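Local coordinates for immunity 23 family protein (Burkholderia dolosa AU0158, PDB 5FFP) that probably protects its own cell from a contact-dependent growth inhibition toxin by binding and neutralising that toxin, at residues A[3-6]-A[7-10]; A[62-65]-A[66-69]; A[138-141]-A[142-145]. All coordinates share one frame; numbering follows the deposited sequence.

Contact 1: A[3-6]-A[7-10]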
loop_
_atom_site.group_PDB
_atom_site.type_symbol
_atom_site.label_atom_id
_atom_site.label_comp_id
_atom_site.label_asym_id
_atom_site.label_seq_id
_atom_site.Cartn_x
_atom_site.Cartn_y
_atom_site.Cartn_z
ATOM N N SER A 3 -20.882 7.066 -22.713
ATOM C CA SER A 3 -21.793 7.388 -21.673
ATOM C C SER A 3 -21.238 8.629 -21.020
ATOM O O SER A 3 -20.031 8.758 -20.832
ATOM C CB SER A 3 -21.907 6.182 -20.718
ATOM O OG SER A 3 -23.117 6.248 -19.995
ATOM N N GLY A 4 -22.131 9.544 -20.688
ATOM C CA GLY A 4 -21.757 10.821 -20.083
ATOM C C GLY A 4 -21.517 11.889 -21.148
ATOM O O GLY A 4 -22.029 11.829 -22.270
ATOM N N ASN A 5 -20.730 12.890 -20.784
ATOM C CA ASN A 5 -20.635 14.127 -21.558
ATOM C C ASN A 5 -19.183 14.523 -21.648
ATOM O O ASN A 5 -18.597 14.927 -20.636
ATOM C CB ASN A 5 -21.416 15.213 -20.830
ATOM C CG ASN A 5 -21.305 16.577 -21.496
ATOM O OD1 ASN A 5 -20.470 16.835 -22.368
ATOM N ND2 ASN A 5 -22.161 17.473 -21.057
ATOM N N PRO A 6 -18.590 14.417 -22.842
ATOM C CA PRO A 6 -17.162 14.619 -22.916
ATOM C C PRO A 6 -16.677 15.958 -22.381
ATOM O O PRO A 6 -15.512 16.059 -22.054
ATOM C CB PRO A 6 -16.870 14.534 -24.399
ATOM C CG PRO A 6 -17.910 13.604 -24.891
ATOM C CD PRO A 6 -19.134 13.892 -24.090
ATOM N N HIS A 7 -17.527 16.979 -22.320
ATOM C CA HIS A 7 -17.066 18.278 -21.830
ATOM C C HIS A 7 -16.909 18.299 -20.327
ATOM O O HIS A 7 -16.254 19.186 -19.799
ATOM C CB HIS A 7 -17.997 19.432 -22.278
ATOM C CG HIS A 7 -17.861 19.796 -23.731
ATOM N ND1 HIS A 7 -18.811 20.529 -24.413
ATOM C CD2 HIS A 7 -16.912 19.483 -24.647
ATOM C CE1 HIS A 7 -18.436 20.678 -25.676
ATOM N NE2 HIS A 7 -17.288 20.054 -25.844
ATOM N N THR A 8 -17.533 17.362 -19.625
ATOM C CA THR A 8 -17.377 17.256 -18.175
ATOM C C THR A 8 -16.699 15.896 -17.849
ATOM O O THR A 8 -15.473 15.829 -17.658
ATOM C CB THR A 8 -18.738 17.342 -17.508
ATOM O OG1 THR A 8 -19.636 16.507 -18.231
ATOM C CG2 THR A 8 -19.293 18.795 -17.519
ATOM N N PHE A 9 -17.481 14.818 -17.876
ATOM C CA PHE A 9 -16.919 13.475 -17.767
ATOM C C PHE A 9 -17.689 12.453 -18.595
ATOM O O PHE A 9 -18.921 12.380 -18.543
ATOM C CB PHE A 9 -16.877 13.020 -16.293
ATOM C CG PHE A 9 -16.395 11.623 -16.124
ATOM C CD1 PHE A 9 -15.097 11.278 -16.492
ATOM C CD2 PHE A 9 -17.245 10.623 -15.679
ATOM C CE1 PHE A 9 -14.658 9.976 -16.387
ATOM C CE2 PHE A 9 -16.799 9.315 -15.556
ATOM C CZ PHE A 9 -15.509 9.000 -15.902
ATOM N N ALA A 10 -16.954 11.650 -19.350
ATOM C CA ALA A 10 -17.566 10.557 -20.079
ATOM C C ALA A 10 -16.598 9.405 -20.178
ATOM O O ALA A 10 -15.383 9.598 -20.054
ATOM C CB ALA A 10 -17.960 11.013 -21.464
#
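Asn-5 faces both Thr-8 and Phe-9 across a tight reversal, the signature of a classic beta bulge, where the chain leaves strand 2-3 and enters strand 9-15 antiparallel to it. The Asn-5 side chain can be followed outward. CB lies 3.4 Å from Thr-8 OG1, and CG passes the same hydroxyl at slightly longer range. OD1 then accepts from His-7 N at 2.9 Å, an N-H...O angle of 155°, with the donor well above the plane of the amide; a side-chain oxygen bonded to the amide two residues on defines an Asx turn. ND2, on the other branch of the amide, stays 3.9 Å from Thr-8 OG1, too far for a hydrogen bond. With Asn-5 CG anti to the Asn-5 backbone N (chi1 176°), the amide swings over the turn, and its plane meets the imidazole of His-7 obliquely.

The backbone supplies a second closure. Thr-8 N donates to Asn-5 O at 2.8 Å, so a beta turn with Pro-6 and His-7 at its corners shares its first residue with the Asx turn. Thr-8 OG1 also comes near Asn-5 O, but its proton is contested, because the hydroxyl is hydrogen-bonded to Glu-143 OE2 at the start of helix 143-154. On the strand side, Asn-5 N donates to Phe-9 O at 2.9 Å and a nearly straight 169°, and Gly-4 CA adds a CH...O contact to the same oxygen. Beyond it Ala-10 turns its methyl inward against the opposing chain: CB sits 3.1 Å from Ser-3 O and 4.1 Å from Pro-6 CD.

Contact 2: A[62-65]-A[66-69]; sequences VEDA and ELFH
Ala-65 O is gripped twice by one residue: His-69 N donates to it at 3.2 Å and His-69 ND1 at 3.1 Å, reaching the oxygen from opposite faces of its carbonyl plane. The first is the ordinary i to i+4 bond of helix 65-69, whose N-cap is Asp-64; the second is a side-chain bond to the same carbonyl, in which ND1 is the donor and so carries the proton. CG of His-69 stands beside its own backbone N (chi1 -73°), which turns the imidazole back toward the preceding turn, its edge near the oxygen. Phe-68 CD1 lies over the centre of one imidazole face, while Tyr-117 meets the ring edge-to-face.

The cap itself is made by Asp-64 OD1, which accepts from Leu-67 N at 2.9 Å with an almost linear N-H...O angle of 175°, met on the anti side of the carboxylate and somewhat out of its plane. This bond to the third residue of the helix occupies an amide that the first turn cannot satisfy from its own backbone. Asp-64 O takes Phe-68 N at 3.1 Å, beginning the regular pattern. The negative cap would be expected to interact favourably with the helix dipole; Glu-66 OE1 brings a like charge to 4.6 Å from Asp-64 OD1, and Arg-82 of helix 72-83 offers OD2 a long, weak ion pair.

Leu-67 does more than donate. Its side chain lies across the cap and continues onto helix 72-83, touching Ala-75 and Leu-79. Leu-67 CD1 comes to 3.4 Å from both Asp-64 CG and Asp-64 OD2.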
loop_
_atom_site.group_PDB
_atom_site.type_symbol
_atom_site.label_atom_id
_atom_site.label_comp_id
_atom_site.label_asym_id
_atom_site.label_seq_id
_atom_site.Cartn_x
_atom_site.Cartn_y
_atom_site.Cartn_z
ATOM N N VAL A 62 -15.894 10.387 -0.827
ATOM C CA VAL A 62 -14.473 10.641 -0.953
ATOM C C VAL A 62 -14.274 12.151 -0.793
ATOM O O VAL A 62 -13.629 12.816 -1.601
ATOM C CB VAL A 62 -13.901 10.016 -2.262
ATOM C CG1 VAL A 62 -13.997 8.501 -2.185
ATOM C CG2 VAL A 62 -14.632 10.511 -3.519
ATOM N N GLU A 63 -14.880 12.678 0.274
ATOM C CA GLU A 63 -14.766 14.087 0.640
ATOM C C GLU A 63 -13.336 14.402 1.033
ATOM O O GLU A 63 -12.751 13.703 1.866
ATOM C CB GLU A 63 -15.682 14.393 1.836
ATOM C CG GLU A 63 -17.123 14.722 1.490
ATOM C CD GLU A 63 -17.343 16.214 1.288
ATOM O OE1 GLU A 63 -16.358 16.902 0.937
ATOM O OE2 GLU A 63 -18.488 16.700 1.484
ATOM N N ASP A 64 -12.765 15.450 0.460
ATOM C CA ASP A 64 -11.488 15.943 0.963
ATOM C C ASP A 64 -11.307 17.409 0.612
ATOM O O ASP A 64 -11.058 17.767 -0.547
ATOM C CB ASP A 64 -10.309 15.107 0.466
ATOM C CG ASP A 64 -9.021 15.502 1.133
ATOM O OD1 ASP A 64 -8.676 16.697 1.056
ATOM O OD2 ASP A 64 -8.358 14.639 1.728
ATOM N N ALA A 65 -11.429 18.243 1.640
ATOM C CA ALA A 65 -11.526 19.684 1.468
ATOM C C ALA A 65 -10.206 20.280 1.027
ATOM O O ALA A 65 -10.167 21.187 0.198
ATOM C CB ALA A 65 -11.990 20.326 2.764
ATOM N N GLU A 66 -9.118 19.758 1.567
ATOM C CA GLU A 66 -7.809 20.289 1.248
ATOM C C GLU A 66 -7.532 20.072 -0.233
ATOM O O GLU A 66 -7.272 21.025 -0.976
ATOM C CB GLU A 66 -6.739 19.608 2.108
ATOM C CG GLU A 66 -5.399 20.335 2.135
ATOM C CD GLU A 66 -4.201 19.404 1.970
ATOM O OE1 GLU A 66 -4.370 18.156 1.920
ATOM O OE2 GLU A 66 -3.073 19.930 1.864
ATOM N N LEU A 67 -7.650 18.814 -0.656
ATOM C CA LEU A 67 -7.290 18.395 -2.012
ATOM C C LEU A 67 -8.170 19.066 -3.051
ATOM O O LEU A 67 -7.726 19.319 -4.181
ATOM C CB LEU A 67 -7.416 16.875 -2.155
ATOM C CG LEU A 67 -6.446 16.039 -1.312
ATOM C CD1 LEU A 67 -6.858 14.571 -1.301
ATOM C CD2 LEU A 67 -5.020 16.213 -1.826
ATOM N N PHE A 68 -9.425 19.312 -2.678
ATOM C CA PHE A 68 -10.337 20.054 -3.543
ATOM C C PHE A 68 -9.808 21.453 -3.823
ATOM O O PHE A 68 -9.794 21.889 -4.971
ATOM C CB PHE A 68 -11.740 20.143 -2.934
ATOM C CG PHE A 68 -12.790 20.481 -3.937
ATOM C CD1 PHE A 68 -12.971 21.792 -4.348
ATOM C CD2 PHE A 68 -13.568 19.488 -4.509
ATOM C CE1 PHE A 68 -13.918 22.115 -5.297
ATOM C CE2 PHE A 68 -14.518 19.798 -5.463
ATOM C CZ PHE A 68 -14.693 21.119 -5.856
ATOM N N HIS A 69 -9.354 22.137 -2.776
ATOM C CA HIS A 69 -9.047 23.566 -2.864
ATOM C C HIS A 69 -7.603 23.920 -3.208
ATOM O O HIS A 69 -7.322 25.073 -3.535
ATOM C CB HIS A 69 -9.475 24.283 -1.575
ATOM C CG HIS A 69 -10.960 24.428 -1.456
ATOM N ND1 HIS A 69 -11.712 23.719 -0.545
ATOM C CD2 HIS A 69 -11.840 25.160 -2.181
ATOM C CE1 HIS A 69 -12.987 24.028 -0.694
ATOM N NE2 HIS A 69 -13.092 24.899 -1.681
#

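Contact 3: A[138-141]-A[142-145]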
loop_
_atom_site.group_PDB
_atom_site.type_symbol
_atom_site.label_atom_id
_atom_site.label_comp_id
_atom_site.label_asym_id
_atom_site.label_seq_id
_atom_site.Cartn_x
_atom_site.Cartn_y
_atom_site.Cartn_z
ATOM N N VAL A 138 -13.968 20.147 -12.855
ATOM C CA VAL A 138 -15.003 20.226 -11.848
ATOM C C VAL A 138 -16.264 19.536 -12.348
ATOM O O VAL A 138 -16.795 19.859 -13.413
ATOM C CB VAL A 138 -15.375 21.707 -11.505
ATOM C CG1 VAL A 138 -16.529 21.766 -10.499
ATOM C CG2 VAL A 138 -14.162 22.465 -10.973
ATOM N N LEU A 139 -16.764 18.616 -11.548
ATOM C CA LEU A 139 -18.003 17.933 -11.838
ATOM C C LEU A 139 -19.009 18.261 -10.773
ATOM O O LEU A 139 -18.704 18.863 -9.755
ATOM C CB LEU A 139 -17.786 16.415 -11.811
ATOM C CG LEU A 139 -17.134 15.756 -13.032
ATOM C CD1 LEU A 139 -15.839 16.378 -13.515
ATOM C CD2 LEU A 139 -16.915 14.290 -12.716
ATOM N N VAL A 140 -20.222 17.823 -11.001
ATOM C CA VAL A 140 -21.222 17.816 -9.964
ATOM C C VAL A 140 -20.974 16.536 -9.156
ATOM O O VAL A 140 -20.454 15.553 -9.683
ATOM C CB VAL A 140 -22.625 17.902 -10.614
ATOM C CG1 VAL A 140 -23.748 17.722 -9.596
ATOM C CG2 VAL A 140 -22.768 19.247 -11.337
ATOM N N ARG A 141 -21.327 16.551 -7.878
ATOM C CA ARG A 141 -21.163 15.376 -7.032
ATOM C C ARG A 141 -22.148 14.299 -7.443
ATOM O O ARG A 141 -23.305 14.580 -7.699
ATOM C CB ARG A 141 -21.384 15.727 -5.562
ATOM C CG ARG A 141 -21.128 14.548 -4.618
ATOM C CD ARG A 141 -21.059 14.954 -3.158
ATOM N NE ARG A 141 -22.405 15.202 -2.625
ATOM C CZ ARG A 141 -23.310 14.269 -2.307
ATOM N NH1 ARG A 141 -24.498 14.650 -1.843
ATOM N NH2 ARG A 141 -23.043 12.966 -2.448
ATOM N N GLY A 142 -21.662 13.064 -7.519
ATOM C CA GLY A 142 -22.437 11.937 -8.028
ATOM C C GLY A 142 -22.304 11.722 -9.541
ATOM O O GLY A 142 -22.731 10.679 -10.048
ATOM N N GLU A 143 -21.735 12.693 -10.265
ATOM C CA GLU A 143 -21.730 12.662 -11.738
ATOM C C GLU A 143 -20.883 11.480 -12.216
ATOM O O GLU A 143 -21.356 10.647 -12.982
ATOM C CB GLU A 143 -21.223 13.997 -12.316
ATOM C CG GLU A 143 -21.395 14.174 -13.828
ATOM C CD GLU A 143 -20.879 15.516 -14.359
ATOM O OE1 GLU A 143 -20.867 16.518 -13.606
ATOM O OE2 GLU A 143 -20.505 15.601 -15.549
ATOM N N PHE A 144 -19.660 11.373 -11.697
ATOM C CA PHE A 144 -18.790 10.240 -11.998
ATOM C C PHE A 144 -19.469 8.886 -11.752
ATOM O O PHE A 144 -19.554 8.043 -12.624
ATOM C CB PHE A 144 -17.481 10.322 -11.200
ATOM C CG PHE A 144 -16.585 9.136 -11.418
ATOM C CD1 PHE A 144 -16.742 8.001 -10.653
ATOM C CD2 PHE A 144 -15.620 9.146 -12.407
ATOM C CE1 PHE A 144 -15.946 6.901 -10.852
ATOM C CE2 PHE A 144 -14.813 8.050 -12.605
ATOM C CZ PHE A 144 -14.976 6.927 -11.831
ATOM N N GLN A 145 -19.937 8.661 -10.551
ATOM C CA GLN A 145 -20.595 7.397 -10.269
ATOM C C GLN A 145 -21.723 7.102 -11.268
ATOM O O GLN A 145 -21.825 5.996 -11.781
ATOM C CB GLN A 145 -21.146 7.389 -8.840
ATOM C CG GLN A 145 -20.057 7.327 -7.782
ATOM C CD GLN A 145 -19.580 8.706 -7.315
ATOM O OE1 GLN A 145 -19.626 9.696 -8.064
ATOM N NE2 GLN A 145 -19.095 8.769 -6.084
#
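This is a local strand-to-helix junction: the last residues of strand 135-140, an outer strand of the antiparallel sheet that also holds 110-117 and 120-127, turn directly into helix 143-154. Two hydrogen bonds between Val-140 and Glu-143 fix the corner. In one, Val-140 N donates to Glu-143 OE1 at 3.0 Å with an N-H...O angle of 170°, meeting the oxygen nearly head-on to its C-O bond. In the other, Glu-143 N donates back to Val-140 O at 3.2 Å, from a position well above the carbonyl plane.

The second bond closes a type II beta turn with Arg-141 and Gly-142 at its corners, and Gly-142, whose phi is +90°, is also the N-cap. Arg-141 directs its NE to a salt bridge with Glu-119, in the turn between strands 110-117 and 120-127. Glu-143 ends the turn and begins the helix at once. Its side chain can reach the strand because CG lies anti to the backbone N (chi1 -170°) and the chain stays extended beyond it, running at about a right angle to the side chains of Leu-139 and Val-140. Glu-143 CB itself starts close to the carbonyl that closes the turn, 3.2 Å from Val-140 O.

Carbon atoms of the strand pack beside OE1, while OE2 turns to Thr-8 OG1. Leu-139 CB is 3.6 Å from Glu-143 OE1, Val-140 CB sits at 3.7 Å from the same oxygen, and Leu-139 CG lies 4.0 Å from Glu-143 CD. Leu-139 continues the contact along the first helical turn, its CD2 methyl reaching to 4.3 Å from Phe-144 CB.

Contacts 1 and 3 form one packed region, their centres about 10 Å apart, whereas contact 2 stands off, its centre about 14 Å from that of contact 3 and 22 Å from that of contact 1. The joint between 1 and 3 is direct: Thr-8 OG1 lies 3.0 Å from Glu-143 OE2, Phe-9 CE2 comes to 3.4 Å from Phe-144 CD2 in a ring stack, and Phe-9 CB is 3.8 Å from Leu-139 CD2. Contacts 2 and 3 do not touch, their nearest atoms being about 5 Å apart, yet both meet strand 110-117: Glu-116 pairs by backbone with Val-62 and Asp-64, and its side chain bonds weakly to Gln-145 NE2.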